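Local coordinates for putative O-acetylhomoserine (Thiol)-lyase (Campylobacter jejuni, PDB 4OC9), which probably uses pyridoxal 5'-phosphate to make homocysteine from O-acetylhomoserine and sulfide, at residues 352-363 with 413-424. Residues are numbered along the deposited sequence; the frame is centred on the assembly and turned at random. Where two conformers were deposited one is given.
Sequences HARRICDKTQLF and DLIADLKQAIES
The buried carboxylate of Asp417 grips the backbone amides of Gln361, Leu362 and Phe363 where the chain leaves helix 352-359. With CG anti to the backbone N (chi1 -177°), its side chain leaves helix 413-422 toward this loop. OD1 takes Gln361 N at 2.7 Å on its syn lone pair. OD2 accepts twice from one face of the carboxylate: Leu362 N comes from well above the plane at 2.8 Å, and Phe363 N lies nearly in line with the C-O bond. Gln420 adds a fourth donor to the carboxylate. Bent at its second torsion, it folds its amide back to send NE2 to Asp417 OD1 and, almost straight, to Lys359 O (3.1 Å); Gln361 NE2 reaches that carbonyl from the opposite face.

Beside this polar cluster, the Phe363 ring lies within 16° of the carboxylate plane and turns its edge to OD2, while Leu418 CD2 sits over one face in a CH-pi contact, 4.1 Å from the centroid. Strands 375-377 and 401-405 of the C-terminal domain's sheet also touch this ring and Ile356.

Where the helices cross at 134°, Ala421 CB meets Lys359 CB, and Ile356 CD1 packs on Ile422 CG1. Beyond Ile356, His352 NE2 donates to Ile422 O at 2.8 Å in both the ring and carbonyl planes; ND1 is hydrogen-bonded to Lys348 N, and the two bonds together fix the ring's rotation. Arg355 NE makes weak bonds to both oxygens of the Ser424 carboxylate, one belonging to a salt bridge.

Ile422 O and, more weakly, the terminal carboxylate thus meet donors from helix 352-359, whereas three backbone amides and the Gln420 amide converge on Asp417, which would probably favour its ionised form despite burial.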
loop_
_atom_site.group_PDB
_atom_site.type_symbol
_atom_site.label_atom_id
_atom_site.label_comp_id
_atom_site.label_asym_id
_atom_site.label_seq_id
_atom_site.Cartn_x
_atom_site.Cartn_y
_atom_site.Cartn_z
ATOM N N HIS D 352 -28.232 -31.190 -6.137
ATOM C CA HIS D 352 -26.890 -31.685 -6.426
ATOM C C HIS D 352 -25.930 -30.509 -6.573
ATOM O O HIS D 352 -24.840 -30.521 -6.014
ATOM C CB HIS D 352 -26.914 -32.621 -7.637
ATOM C CG HIS D 352 -25.590 -33.271 -7.952
ATOM N ND1 HIS D 352 -24.999 -33.214 -9.199
ATOM C CD2 HIS D 352 -24.704 -33.920 -7.154
ATOM C CE1 HIS D 352 -23.857 -33.876 -9.181
ATOM N NE2 HIS D 352 -23.642 -34.296 -7.946
ATOM N N ALA D 353 -26.379 -29.467 -7.256
ATOM C CA ALA D 353 -25.570 -28.248 -7.450
ATOM C C ALA D 353 -25.183 -27.590 -6.119
ATOM O O ALA D 353 -24.092 -27.052 -5.949
ATOM C CB ALA D 353 -26.326 -27.251 -8.285
ATOM N N ARG D 354 -26.098 -27.684 -5.167
ATOM C CA ARG D 354 -25.920 -27.121 -3.867
ATOM C C ARG D 354 -24.940 -28.009 -3.063
ATOM O O ARG D 354 -24.065 -27.491 -2.350
ATOM C CB ARG D 354 -27.302 -27.058 -3.223
ATOM C CG ARG D 354 -27.560 -26.091 -2.112
ATOM C CD ARG D 354 -29.008 -26.250 -1.596
ATOM N NE ARG D 354 -28.954 -25.790 -0.198
ATOM C CZ ARG D 354 -28.473 -26.513 0.835
ATOM N NH1 ARG D 354 -28.467 -26.022 2.083
ATOM N NH2 ARG D 354 -27.971 -27.733 0.637
ATOM N N ARG D 355 -25.054 -29.337 -3.142
ATOM C CA ARG D 355 -24.111 -30.192 -2.385
ATOM C C ARG D 355 -22.698 -29.953 -2.848
ATOM O O ARG D 355 -21.777 -29.958 -2.045
ATOM C CB ARG D 355 -24.402 -31.696 -2.458
ATOM C CG ARG D 355 -25.620 -32.152 -1.683
ATOM C CD ARG D 355 -25.723 -33.676 -1.611
ATOM N NE ARG D 355 -25.743 -34.318 -2.931
ATOM C CZ ARG D 355 -26.827 -34.460 -3.702
ATOM N NH1 ARG D 355 -27.995 -33.954 -3.334
ATOM N NH2 ARG D 355 -26.733 -35.064 -4.879
ATOM N N ILE D 356 -22.541 -29.792 -4.153
ATOM C CA ILE D 356 -21.248 -29.546 -4.746
ATOM C C ILE D 356 -20.661 -28.274 -4.170
ATOM O O ILE D 356 -19.527 -28.285 -3.696
ATOM C CB ILE D 356 -21.341 -29.455 -6.278
ATOM C CG1 ILE D 356 -21.702 -30.824 -6.872
ATOM C CG2 ILE D 356 -19.995 -29.055 -6.860
ATOM C CD1 ILE D 356 -21.968 -30.803 -8.352
ATOM N N CYS D 357 -21.402 -27.180 -4.233
ATOM C CA CYS D 357 -20.921 -25.902 -3.679
ATOM C C CYS D 357 -20.560 -25.990 -2.196
ATOM O O CYS D 357 -19.607 -25.360 -1.755
ATOM C CB CYS D 357 -21.938 -24.807 -3.816
ATOM S SG CYS D 357 -22.273 -24.344 -5.493
ATOM N N ASP D 358 -21.281 -26.814 -1.446
ATOM C CA ASP D 358 -21.015 -26.985 -0.028
ATOM C C ASP D 358 -19.891 -28.006 0.311
ATOM O O ASP D 358 -19.414 -28.046 1.452
ATOM C CB ASP D 358 -22.335 -27.357 0.694
ATOM C CG ASP D 358 -23.424 -26.216 0.635
ATOM O OD1 ASP D 358 -23.161 -25.069 0.207
ATOM O OD2 ASP D 358 -24.572 -26.458 1.049
ATOM N N LYS D 359 -19.445 -28.776 -0.685
ATOM C CA LYS D 359 -18.398 -29.802 -0.489
ATOM C C LYS D 359 -16.989 -29.534 -0.946
ATOM O O LYS D 359 -16.076 -30.260 -0.538
ATOM C CB LYS D 359 -18.534 -30.932 -1.497
ATOM C CG LYS D 359 -18.083 -32.238 -0.915
ATOM C CD LYS D 359 -19.190 -32.943 -0.139
ATOM C CE LYS D 359 -18.700 -34.306 0.424
ATOM N NZ LYS D 359 -17.850 -34.106 1.619
ATOM N N THR D 360 -16.838 -28.666 -1.936
ATOM C CA THR D 360 -15.509 -28.384 -2.450
ATOM C C THR D 360 -14.614 -27.811 -1.394
ATOM O O THR D 360 -15.059 -27.056 -0.560
ATOM C CB THR D 360 -15.483 -27.441 -3.649
ATOM O OG1 THR D 360 -16.177 -26.243 -3.319
ATOM C CG2 THR D 360 -16.108 -28.077 -4.871
ATOM N N GLN D 361 -13.344 -28.215 -1.425
ATOM C CA GLN D 361 -12.314 -27.744 -0.479
ATOM C C GLN D 361 -11.270 -26.780 -1.123
ATOM O O GLN D 361 -10.680 -25.974 -0.423
ATOM C CB GLN D 361 -11.583 -28.917 0.188
ATOM C CG GLN D 361 -12.520 -29.869 0.912
ATOM C CD GLN D 361 -13.296 -29.200 2.044
ATOM O OE1 GLN D 361 -12.750 -28.379 2.794
ATOM N NE2 GLN D 361 -14.567 -29.584 2.211
ATOM N N LEU D 362 -11.016 -26.899 -2.426
ATOM C CA LEU D 362 -10.074 -26.030 -3.148
ATOM C C LEU D 362 -10.846 -24.960 -3.896
ATOM O O LEU D 362 -10.402 -23.820 -3.960
ATOM C CB LEU D 362 -9.156 -26.790 -4.097
ATOM C CG LEU D 362 -8.182 -27.742 -3.427
ATOM C CD1 LEU D 362 -7.356 -28.423 -4.505
ATOM C CD2 LEU D 362 -7.284 -26.987 -2.443
ATOM N N PHE D 363 -11.943 -25.339 -4.532
ATOM C CA PHE D 363 -12.771 -24.370 -5.196
ATOM C C PHE D 363 -13.444 -23.656 -4.030
ATOM O O PHE D 363 -14.119 -24.273 -3.204
ATOM C CB PHE D 363 -13.763 -25.004 -6.132
ATOM C CG PHE D 363 -13.150 -25.496 -7.408
ATOM C CD1 PHE D 363 -12.517 -26.727 -7.485
ATOM C CD2 PHE D 363 -13.257 -24.741 -8.558
ATOM C CE1 PHE D 363 -11.998 -27.181 -8.685
ATOM C CE2 PHE D 363 -12.705 -25.187 -9.735
ATOM C CZ PHE D 363 -12.058 -26.405 -9.789
ATOM N N ASP D 413 -5.170 -32.014 -8.473
ATOM C CA ASP D 413 -5.759 -31.612 -7.182
ATOM C C ASP D 413 -7.146 -31.006 -7.385
ATOM O O ASP D 413 -8.074 -31.300 -6.640
ATOM C CB ASP D 413 -4.891 -30.585 -6.484
ATOM C CG ASP D 413 -3.603 -31.143 -6.005
ATOM O OD1 ASP D 413 -3.492 -32.373 -5.864
ATOM O OD2 ASP D 413 -2.681 -30.354 -5.733
ATOM N N LEU D 414 -7.287 -30.188 -8.420
ATOM C CA LEU D 414 -8.571 -29.579 -8.712
ATOM C C LEU D 414 -9.619 -30.619 -9.113
ATOM O O LEU D 414 -10.762 -30.582 -8.654
ATOM C CB LEU D 414 -8.438 -28.517 -9.812
ATOM C CG LEU D 414 -7.593 -27.306 -9.451
ATOM C CD1 LEU D 414 -7.588 -26.359 -10.636
ATOM C CD2 LEU D 414 -8.151 -26.602 -8.217
ATOM N N ILE D 415 -9.213 -31.528 -10.000
ATOM C CA ILE D 415 -10.102 -32.586 -10.491
ATOM C C ILE D 415 -10.530 -33.441 -9.327
ATOM O O ILE D 415 -11.699 -33.724 -9.170
ATOM C CB ILE D 415 -9.408 -33.394 -11.573
ATOM C CG1 ILE D 415 -9.343 -32.556 -12.855
ATOM C CG2 ILE D 415 -10.206 -34.648 -11.866
ATOM C CD1 ILE D 415 -8.550 -33.175 -13.982
ATOM N N ALA D 416 -9.581 -33.806 -8.471
ATOM C CA ALA D 416 -9.901 -34.614 -7.303
ATOM C C ALA D 416 -10.898 -33.909 -6.362
ATOM O O ALA D 416 -11.770 -34.555 -5.784
ATOM C CB ALA D 416 -8.636 -34.968 -6.528
ATOM N N ASP D 417 -10.744 -32.605 -6.178
ATOM C CA ASP D 417 -11.638 -31.858 -5.292
ATOM C C ASP D 417 -13.049 -31.874 -5.913
ATOM O O ASP D 417 -14.041 -32.068 -5.213
ATOM C CB ASP D 417 -11.125 -30.422 -5.107
ATOM C CG ASP D 417 -11.968 -29.617 -4.137
ATOM O OD1 ASP D 417 -12.367 -30.145 -3.073
ATOM O OD2 ASP D 417 -12.230 -28.422 -4.416
ATOM N N LEU D 418 -13.147 -31.626 -7.213
ATOM C CA LEU D 418 -14.469 -31.639 -7.888
ATOM C C LEU D 418 -15.057 -33.015 -7.911
ATOM O O LEU D 418 -16.250 -33.195 -7.753
ATOM C CB LEU D 418 -14.372 -31.186 -9.306
ATOM C CG LEU D 418 -14.132 -29.742 -9.567
ATOM C CD1 LEU D 418 -13.906 -29.539 -11.042
ATOM C CD2 LEU D 418 -15.341 -28.944 -9.097
ATOM N N LYS D 419 -14.194 -34.004 -8.056
ATOM C CA LYS D 419 -14.668 -35.351 -8.093
ATOM C C LYS D 419 -15.382 -35.709 -6.796
ATOM O O LYS D 419 -16.494 -36.237 -6.821
ATOM C CB LYS D 419 -13.511 -36.330 -8.309
ATOM C CG LYS D 419 -13.939 -37.773 -8.533
ATOM C CD LYS D 419 -12.737 -38.679 -8.740
ATOM C CE LYS D 419 -13.110 -40.038 -9.303
ATOM N NZ LYS D 419 -14.012 -40.859 -8.474
ATOM N N GLN D 420 -14.726 -35.482 -5.676
ATOM C CA GLN D 420 -15.337 -35.851 -4.388
ATOM C C GLN D 420 -16.610 -35.056 -4.131
ATOM O O GLN D 420 -17.561 -35.586 -3.561
ATOM C CB GLN D 420 -14.304 -35.835 -3.224
ATOM C CG GLN D 420 -13.696 -34.481 -2.853
ATOM C CD GLN D 420 -14.641 -33.572 -2.075
ATOM O OE1 GLN D 420 -15.434 -34.037 -1.256
ATOM N NE2 GLN D 420 -14.491 -32.270 -2.257
ATOM N N ALA D 421 -16.651 -33.808 -4.575
ATOM C CA ALA D 421 -17.842 -32.980 -4.350
ATOM C C ALA D 421 -19.010 -33.480 -5.188
ATOM O O ALA D 421 -20.133 -33.646 -4.697
ATOM C CB ALA D 421 -17.538 -31.544 -4.646
ATOM N N ILE D 422 -18.730 -33.750 -6.439
ATOM C CA ILE D 422 -19.740 -34.271 -7.359
ATOM C C ILE D 422 -20.306 -35.633 -6.984
ATOM O O ILE D 422 -21.497 -35.865 -7.098
ATOM C CB ILE D 422 -19.092 -34.434 -8.729
ATOM C CG1 ILE D 422 -18.793 -33.060 -9.337
ATOM C CG2 ILE D 422 -19.956 -35.252 -9.652
ATOM C CD1 ILE D 422 -17.937 -33.175 -10.586
ATOM N N GLU D 423 -19.437 -36.526 -6.547
ATOM C CA GLU D 423 -19.815 -37.894 -6.178
ATOM C C GLU D 423 -20.498 -37.999 -4.841
ATOM O O GLU D 423 -20.838 -39.093 -4.429
ATOM C CB GLU D 423 -18.610 -38.830 -6.321
ATOM C CG GLU D 423 -18.138 -38.893 -7.767
ATOM C CD GLU D 423 -16.883 -39.687 -7.973
ATOM O OE1 GLU D 423 -16.291 -40.209 -6.989
ATOM O OE2 GLU D 423 -16.413 -39.736 -9.135
ATOM N N SER D 424 -20.563 -36.895 -4.095
ATOM C CA SER D 424 -21.294 -36.863 -2.808
ATOM C C SER D 424 -22.471 -35.947 -3.025
ATOM O O SER D 424 -23.261 -36.317 -3.908
ATOM C CB SER D 424 -20.508 -36.539 -1.521
ATOM O OG SER D 424 -19.716 -37.625 -1.034
ATOM O OXT SER D 424 -22.648 -34.877 -2.413
#